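Local coordinates for periplasmic binding protein (Pseudomonas aeruginosa, PDB 2R79), which binds heme in the periplasm of Pseudomonas aeruginosa and probably hands it on for uptake, as periplasmic binding proteins of transport systems do, at residues 142-147 / 197-202; 185-190 / 216-221; 193-198 / 222-227. All coordinates share one frame; numbering follows the deposited sequence.

Overall arrangement
The three contacts lie in one lobe, on the same side of the chain's centre. Contact 1 pairs strands 143-150 and 197-202 in its mixed sheet. Contact 3, whose centre is about 9 Å from that of contact 1, continues from the same strand: Ala197 and Val198 belong to both, and Leu145 packs on Pro195. Contact 2, with its centre about 13 Å from contact 1 and 11 Å from contact 3, joins the helix before strand 197-202 to the turn after helix 207-217. Heme is nearest contact 1, about 6 Å from the side chain of Ala201; contacts 2 and 3 lie away from it, and both touch a second subunit.

Contact 1. Residues 142-147 / 197-202; sequences PGVLLV and AVVIAD
Leu145 and Val147 turn both their N-H and C=O groups toward strand 197-202, and each group finds a backbone partner there. The ladder starts slackly: Leu145 N donates to Ala197 O in a weak bond of 3.4 Å. It then tightens, with Val199 N giving its hydrogen almost straight to Leu145 O at 2.8 Å. Val199 O in turn accepts from Val147 N, lying nearly along its C=O axis (C=O...N 177°), and Val147 O takes the N-H of Ala201 at 2.9 Å. Carbonyl oxygens also receive CA-H contacts, among them Val198 CA to Leu145 O at 3.4 Å. The strands run parallel with a 15° angle between their segments, as neighbours in the mixed sheet of one lobe of the periplasmic binding protein fold. Pairing continues on the other edge of strand 143-150, where the backbone of Val144 bonds to Arg174 and Leu176 and that of Leu146 to Ala158. On one face Val144 has CG1 anti to its backbone N (chi1 178°), which sets this methyl over Ala197 O and 4.2 Å from Val199 CG2; Leu146 crosses Val199 obliquely, and helix 248-259 packs on Val144 and Val199. Val147 and Ile200 share the other face, CG2 of Val147 resting 4.1 Å from Ile200 CG1. At the strand end the carboxylate of Asp202 turns to neighbouring loops: OD1 accepts from the backbone N of Ala151, Ser204 and Leu205, and OD2 from Gly152 N.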
# COMPACT_ATOMS: atom_id res chain seq x y z
N PRO A 142 -31.67 -20.14 -2.91
CA PRO A 142 -31.46 -20.20 -1.46
C PRO A 142 -32.27 -19.18 -0.65
O PRO A 142 -32.52 -18.05 -1.10
CB PRO A 142 -29.97 -19.94 -1.34
CG PRO A 142 -29.74 -18.90 -2.42
CD PRO A 142 -30.53 -19.48 -3.59
N GLY A 143 -32.68 -19.58 0.55
CA GLY A 143 -33.40 -18.67 1.44
C GLY A 143 -32.37 -17.78 2.10
O GLY A 143 -31.41 -18.27 2.69
N VAL A 144 -32.55 -16.46 2.01
CA VAL A 144 -31.58 -15.53 2.57
C VAL A 144 -32.20 -14.38 3.35
O VAL A 144 -33.38 -14.08 3.19
CB VAL A 144 -30.71 -14.94 1.42
CG1 VAL A 144 -29.71 -13.92 1.95
CG2 VAL A 144 -29.98 -16.06 0.68
N LEU A 145 -31.40 -13.75 4.20
CA LEU A 145 -31.84 -12.59 4.96
C LEU A 145 -30.87 -11.45 4.69
O LEU A 145 -29.67 -11.67 4.55
CB LEU A 145 -31.87 -12.90 6.46
CG LEU A 145 -32.95 -13.86 6.96
CD1 LEU A 145 -32.69 -14.23 8.41
CD2 LEU A 145 -34.32 -13.21 6.81
N LEU A 146 -31.39 -10.23 4.61
CA LEU A 146 -30.59 -9.02 4.39
C LEU A 146 -30.84 -8.15 5.62
O LEU A 146 -31.99 -7.82 5.92
CB LEU A 146 -31.06 -8.30 3.13
CG LEU A 146 -30.45 -7.00 2.54
CD1 LEU A 146 -30.03 -6.05 3.62
CD2 LEU A 146 -29.29 -7.34 1.66
N VAL A 147 -29.79 -7.78 6.33
CA VAL A 147 -29.96 -6.95 7.52
C VAL A 147 -29.15 -5.67 7.46
O VAL A 147 -28.03 -5.65 6.94
CB VAL A 147 -29.55 -7.71 8.80
CG1 VAL A 147 -30.40 -8.97 8.97
CG2 VAL A 147 -28.08 -8.08 8.75
N ALA A 197 -27.53 -17.97 3.81
CA ALA A 197 -26.59 -16.87 3.76
C ALA A 197 -27.25 -15.63 4.34
O ALA A 197 -28.47 -15.48 4.26
CB ALA A 197 -26.15 -16.60 2.32
N VAL A 198 -26.45 -14.76 4.93
CA VAL A 198 -26.96 -13.53 5.50
C VAL A 198 -26.19 -12.37 4.89
O VAL A 198 -24.97 -12.39 4.85
CB VAL A 198 -26.77 -13.51 7.03
CG1 VAL A 198 -27.25 -12.19 7.60
CG2 VAL A 198 -27.55 -14.65 7.66
N VAL A 199 -26.91 -11.38 4.39
CA VAL A 199 -26.28 -10.21 3.80
C VAL A 199 -26.33 -9.07 4.81
O VAL A 199 -27.40 -8.71 5.30
CB VAL A 199 -26.98 -9.79 2.48
CG1 VAL A 199 -26.37 -8.48 1.96
CG2 VAL A 199 -26.81 -10.88 1.43
N ILE A 200 -25.17 -8.52 5.14
CA ILE A 200 -25.07 -7.45 6.13
C ILE A 200 -24.65 -6.12 5.51
O ILE A 200 -23.62 -6.04 4.85
CB ILE A 200 -24.02 -7.79 7.20
CG1 ILE A 200 -24.28 -9.18 7.75
CG2 ILE A 200 -24.04 -6.73 8.30
CD1 ILE A 200 -23.01 -10.01 7.90
N ALA A 201 -25.46 -5.10 5.74
CA ALA A 201 -25.16 -3.77 5.24
C ALA A 201 -24.97 -2.97 6.52
O ALA A 201 -25.94 -2.62 7.19
CB ALA A 201 -26.31 -3.22 4.44
N ASP A 202 -23.72 -2.72 6.88
CA ASP A 202 -23.43 -1.98 8.09
C ASP A 202 -23.04 -0.54 7.78
O ASP A 202 -22.23 -0.28 6.91
CB ASP A 202 -22.32 -2.68 8.87
CG ASP A 202 -22.27 -2.25 10.32
OD1 ASP A 202 -22.01 -1.05 10.58
OD2 ASP A 202 -22.49 -3.10 11.20

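Contact 2. Residues 185-190 / 216-221; sequences ISVEAL and KQNPGL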
# COMPACT_ATOMS: atom_id res chain seq x y z
N ILE A 185 -36.17 -7.39 14.40
CA ILE A 185 -36.69 -8.71 14.73
C ILE A 185 -35.74 -9.36 15.71
O ILE A 185 -34.53 -9.17 15.63
CB ILE A 185 -36.80 -9.59 13.47
CG1 ILE A 185 -37.70 -8.91 12.44
CG2 ILE A 185 -37.38 -10.94 13.83
CD1 ILE A 185 -37.86 -9.71 11.17
N SER A 186 -36.29 -10.12 16.65
CA SER A 186 -35.47 -10.80 17.65
C SER A 186 -34.53 -11.79 16.97
O SER A 186 -34.92 -12.44 16.00
CB SER A 186 -36.38 -11.54 18.64
OG SER A 186 -37.25 -12.42 17.95
N VAL A 187 -33.31 -11.89 17.47
CA VAL A 187 -32.32 -12.80 16.91
C VAL A 187 -32.84 -14.23 16.97
O VAL A 187 -32.51 -15.06 16.13
CB VAL A 187 -30.97 -12.71 17.66
CG1 VAL A 187 -29.97 -13.70 17.08
CG2 VAL A 187 -30.41 -11.30 17.57
N GLU A 188 -33.68 -14.50 17.98
CA GLU A 188 -34.26 -15.82 18.17
C GLU A 188 -35.03 -16.25 16.92
O GLU A 188 -34.88 -17.37 16.44
CB GLU A 188 -35.20 -15.82 19.38
CG GLU A 188 -34.55 -15.44 20.71
CD GLU A 188 -34.21 -13.95 20.83
OE1 GLU A 188 -33.26 -13.49 20.15
OE2 GLU A 188 -34.89 -13.24 21.60
N ALA A 189 -35.85 -15.35 16.40
CA ALA A 189 -36.63 -15.63 15.20
C ALA A 189 -35.69 -15.76 14.01
O ALA A 189 -35.78 -16.70 13.23
CB ALA A 189 -37.63 -14.52 14.96
N LEU A 190 -34.77 -14.81 13.89
CA LEU A 190 -33.80 -14.80 12.81
C LEU A 190 -33.01 -16.11 12.73
O LEU A 190 -32.81 -16.65 11.65
CB LEU A 190 -32.83 -13.63 12.97
CG LEU A 190 -33.16 -12.35 12.18
CD1 LEU A 190 -34.63 -11.99 12.33
CD2 LEU A 190 -32.26 -11.23 12.67
N LYS A 216 -20.99 -10.58 17.89
CA LYS A 216 -20.90 -10.15 19.28
C LYS A 216 -22.27 -9.77 19.80
O LYS A 216 -22.69 -10.23 20.86
CB LYS A 216 -20.00 -8.93 19.41
CG LYS A 216 -18.55 -9.26 19.54
CD LYS A 216 -17.78 -8.02 19.92
CE LYS A 216 -16.33 -8.33 20.18
NZ LYS A 216 -15.67 -7.16 20.81
N GLN A 217 -22.97 -8.93 19.04
CA GLN A 217 -24.28 -8.46 19.44
C GLN A 217 -25.45 -9.38 19.13
O GLN A 217 -26.55 -9.16 19.62
CB GLN A 217 -24.52 -7.07 18.84
CG GLN A 217 -23.41 -6.10 19.22
CD GLN A 217 -23.74 -4.66 18.89
OE1 GLN A 217 -24.78 -4.15 19.30
NE2 GLN A 217 -22.85 -4.00 18.16
N ASN A 218 -25.21 -10.41 18.33
CA ASN A 218 -26.28 -11.35 17.96
C ASN A 218 -25.72 -12.77 17.91
O ASN A 218 -25.74 -13.42 16.87
CB ASN A 218 -26.84 -10.96 16.59
CG ASN A 218 -27.15 -9.48 16.49
OD1 ASN A 218 -28.14 -9.00 17.05
ND2 ASN A 218 -26.30 -8.74 15.79
N PRO A 219 -25.23 -13.28 19.06
CA PRO A 219 -24.64 -14.62 19.19
C PRO A 219 -25.48 -15.73 18.58
O PRO A 219 -24.95 -16.73 18.09
CB PRO A 219 -24.49 -14.79 20.70
CG PRO A 219 -24.34 -13.38 21.19
CD PRO A 219 -25.37 -12.64 20.38
N GLY A 220 -26.79 -15.55 18.60
CA GLY A 220 -27.68 -16.54 18.04
C GLY A 220 -27.48 -16.83 16.57
O GLY A 220 -27.90 -17.88 16.10
N LEU A 221 -26.86 -15.92 15.83
CA LEU A 221 -26.64 -16.14 14.40
C LEU A 221 -25.53 -17.14 14.11
O LEU A 221 -25.45 -17.68 13.01
CB LEU A 221 -26.33 -14.81 13.70
CG LEU A 221 -27.35 -13.69 13.92
CD1 LEU A 221 -26.96 -12.48 13.09
CD2 LEU A 221 -28.74 -14.18 13.54
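Val187 lies with both methyls against the turn 218-221, overlapping Asn218, Gly220 and Leu221 from the first turn of its helix. With CG1 anti to the backbone N (chi1 179°), that methyl sits 3.8 Å from Gly220 CA and equally far from Leu221 CD2. The other branch, CG2, reaches the amide of Asn218, approaching OD1 to 3.3 Å and lying against CB; the two side chains cross at about a right angle. Gly220 presents bare backbone to the valine, and its CA comes within 6.1 Å of Val187 CA. Leu221 brings its CD2 methyl beside Val187 and on to Leu190 CB, one helical turn further, at 4.2 Å. Helix 187-193 begins behind Ser186 at the N-cap position, whose carbonyl oxygen accepts from Leu190 N. Across the contact, helix 207-217 gives way at Asn218, and a short 3-10 turn follows, held by Leu221 N bonding to Asn218 O at 2.9 Å. These helices precede and follow strand 197-202 in one lobe of the periplasmic binding protein. Asn218 ND2 donates to Leu214 O in the preceding helix and to Gly152 O, which fixes the rotation of the amide that Val187 meets. Beyond the turn, Pro219 packs on Ala222 of a second subunit. No hydrogen bond joins the two segments, so they are held by van der Waals contact, mostly apolar, with one methyl against an amide oxygen, while polar bonds shape the turn.

Contact 3. Residues 193-198 / 222-227; sequences LDPVAV and APTRAA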
# COMPACT_ATOMS: atom_id res chain seq x y z
N LEU A 193 -35.06 -18.96 11.41
CA LEU A 193 -35.22 -18.93 9.96
C LEU A 193 -34.10 -19.69 9.27
O LEU A 193 -34.25 -20.16 8.15
CB LEU A 193 -35.26 -17.48 9.47
CG LEU A 193 -36.61 -16.80 9.71
CD1 LEU A 193 -36.46 -15.30 9.58
CD2 LEU A 193 -37.63 -17.34 8.70
N ASP A 194 -32.97 -19.82 9.96
CA ASP A 194 -31.81 -20.57 9.47
C ASP A 194 -31.44 -20.28 8.02
O ASP A 194 -31.49 -21.17 7.17
CB ASP A 194 -32.06 -22.07 9.65
CG ASP A 194 -30.77 -22.86 9.74
OD1 ASP A 194 -30.83 -24.11 9.72
OD2 ASP A 194 -29.70 -22.23 9.85
N PRO A 195 -31.05 -19.04 7.71
CA PRO A 195 -30.67 -18.63 6.36
C PRO A 195 -29.43 -19.36 5.85
O PRO A 195 -28.53 -19.67 6.62
CB PRO A 195 -30.37 -17.14 6.50
CG PRO A 195 -30.96 -16.77 7.80
CD PRO A 195 -30.78 -17.96 8.66
N VAL A 196 -29.41 -19.63 4.55
CA VAL A 196 -28.26 -20.28 3.92
C VAL A 196 -27.14 -19.24 3.88
O VAL A 196 -25.96 -19.57 3.91
CB VAL A 196 -28.60 -20.73 2.49
CG1 VAL A 196 -27.33 -20.89 1.66
CG2 VAL A 196 -29.35 -22.04 2.53
N ALA A 197 -27.53 -17.97 3.81
CA ALA A 197 -26.59 -16.87 3.76
C ALA A 197 -27.25 -15.63 4.34
O ALA A 197 -28.47 -15.48 4.26
CB ALA A 197 -26.15 -16.60 2.32
N VAL A 198 -26.45 -14.76 4.93
CA VAL A 198 -26.96 -13.53 5.50
C VAL A 198 -26.19 -12.37 4.89
O VAL A 198 -24.97 -12.39 4.85
CB VAL A 198 -26.77 -13.51 7.03
CG1 VAL A 198 -27.25 -12.19 7.60
CG2 VAL A 198 -27.55 -14.65 7.66
N ALA A 222 -24.67 -17.38 15.10
CA ALA A 222 -23.57 -18.32 14.94
C ALA A 222 -24.01 -19.74 14.60
O ALA A 222 -23.25 -20.50 13.99
CB ALA A 222 -22.71 -18.33 16.19
N PRO A 223 -25.22 -20.14 15.01
CA PRO A 223 -25.67 -21.50 14.69
C PRO A 223 -26.44 -21.63 13.38
O PRO A 223 -26.99 -22.69 13.09
CB PRO A 223 -26.53 -21.87 15.90
CG PRO A 223 -27.16 -20.57 16.24
CD PRO A 223 -25.97 -19.61 16.16
N THR A 224 -26.48 -20.55 12.60
CA THR A 224 -27.17 -20.59 11.32
C THR A 224 -26.26 -21.22 10.27
O THR A 224 -25.05 -21.21 10.42
CB THR A 224 -27.55 -19.18 10.84
OG1 THR A 224 -26.37 -18.44 10.54
CG2 THR A 224 -28.34 -18.46 11.92
N ARG A 225 -26.85 -21.78 9.22
CA ARG A 225 -26.05 -22.37 8.17
C ARG A 225 -25.14 -21.28 7.57
O ARG A 225 -24.01 -21.55 7.18
CB ARG A 225 -26.96 -22.96 7.09
CG ARG A 225 -27.71 -24.21 7.54
CD ARG A 225 -28.65 -24.74 6.45
NE ARG A 225 -29.71 -23.78 6.13
CZ ARG A 225 -30.68 -24.00 5.26
NH1 ARG A 225 -30.74 -25.15 4.61
NH2 ARG A 225 -31.60 -23.06 5.03
N ALA A 226 -25.65 -20.06 7.53
CA ALA A 226 -24.91 -18.92 7.00
C ALA A 226 -23.57 -18.76 7.72
O ALA A 226 -22.52 -18.68 7.07
CB ALA A 226 -25.74 -17.63 7.13
N ALA A 227 -23.59 -18.73 9.05
CA ALA A 227 -22.37 -18.59 9.83
C ALA A 227 -21.48 -19.82 9.68
O ALA A 227 -20.26 -19.71 9.53
CB ALA A 227 -22.70 -18.35 11.31
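Asp194, just past the end of helix 187-193, meets the start of helix 225-228, where Thr224 is the N-cap. Asp194 OD2 accepts from Arg225 N at 3.0 Å through the syn lone pair, while Asp194 O takes Arg225 NH2 at 2.9 Å, in the guanidinium plane and nearly along the C=O axis. A weak bond from NE reaches that same carbonyl oxygen. The OD1 pairing with NE is long and one of charge alone, the oxygen lying well out of the plane. Val196 CG2 covers one guanidinium face, 3.5 Å above it and offset toward the rim. Further in, Ala226 N bonds weakly to Pro195 O, and Ala226 CB packs on Val198 CG2, 3.5 Å away.

Several torsions set up this shell. Asp194 has positive phi (45°) and CG anti to its backbone N, while the Arg225 chain bends at chi3 (-64°), turning the NH2 and NE edge of its guanidinium toward the Asp194 carbonyl. Outside it, the Thr224 hydroxyl is hydrogen-bonded to Leu221 O, and Val196 pairs through its backbone with Gly143 on the adjoining strand. Thr224 OG1 itself caps the helix, accepting from Ala227 N at 3.2 Å.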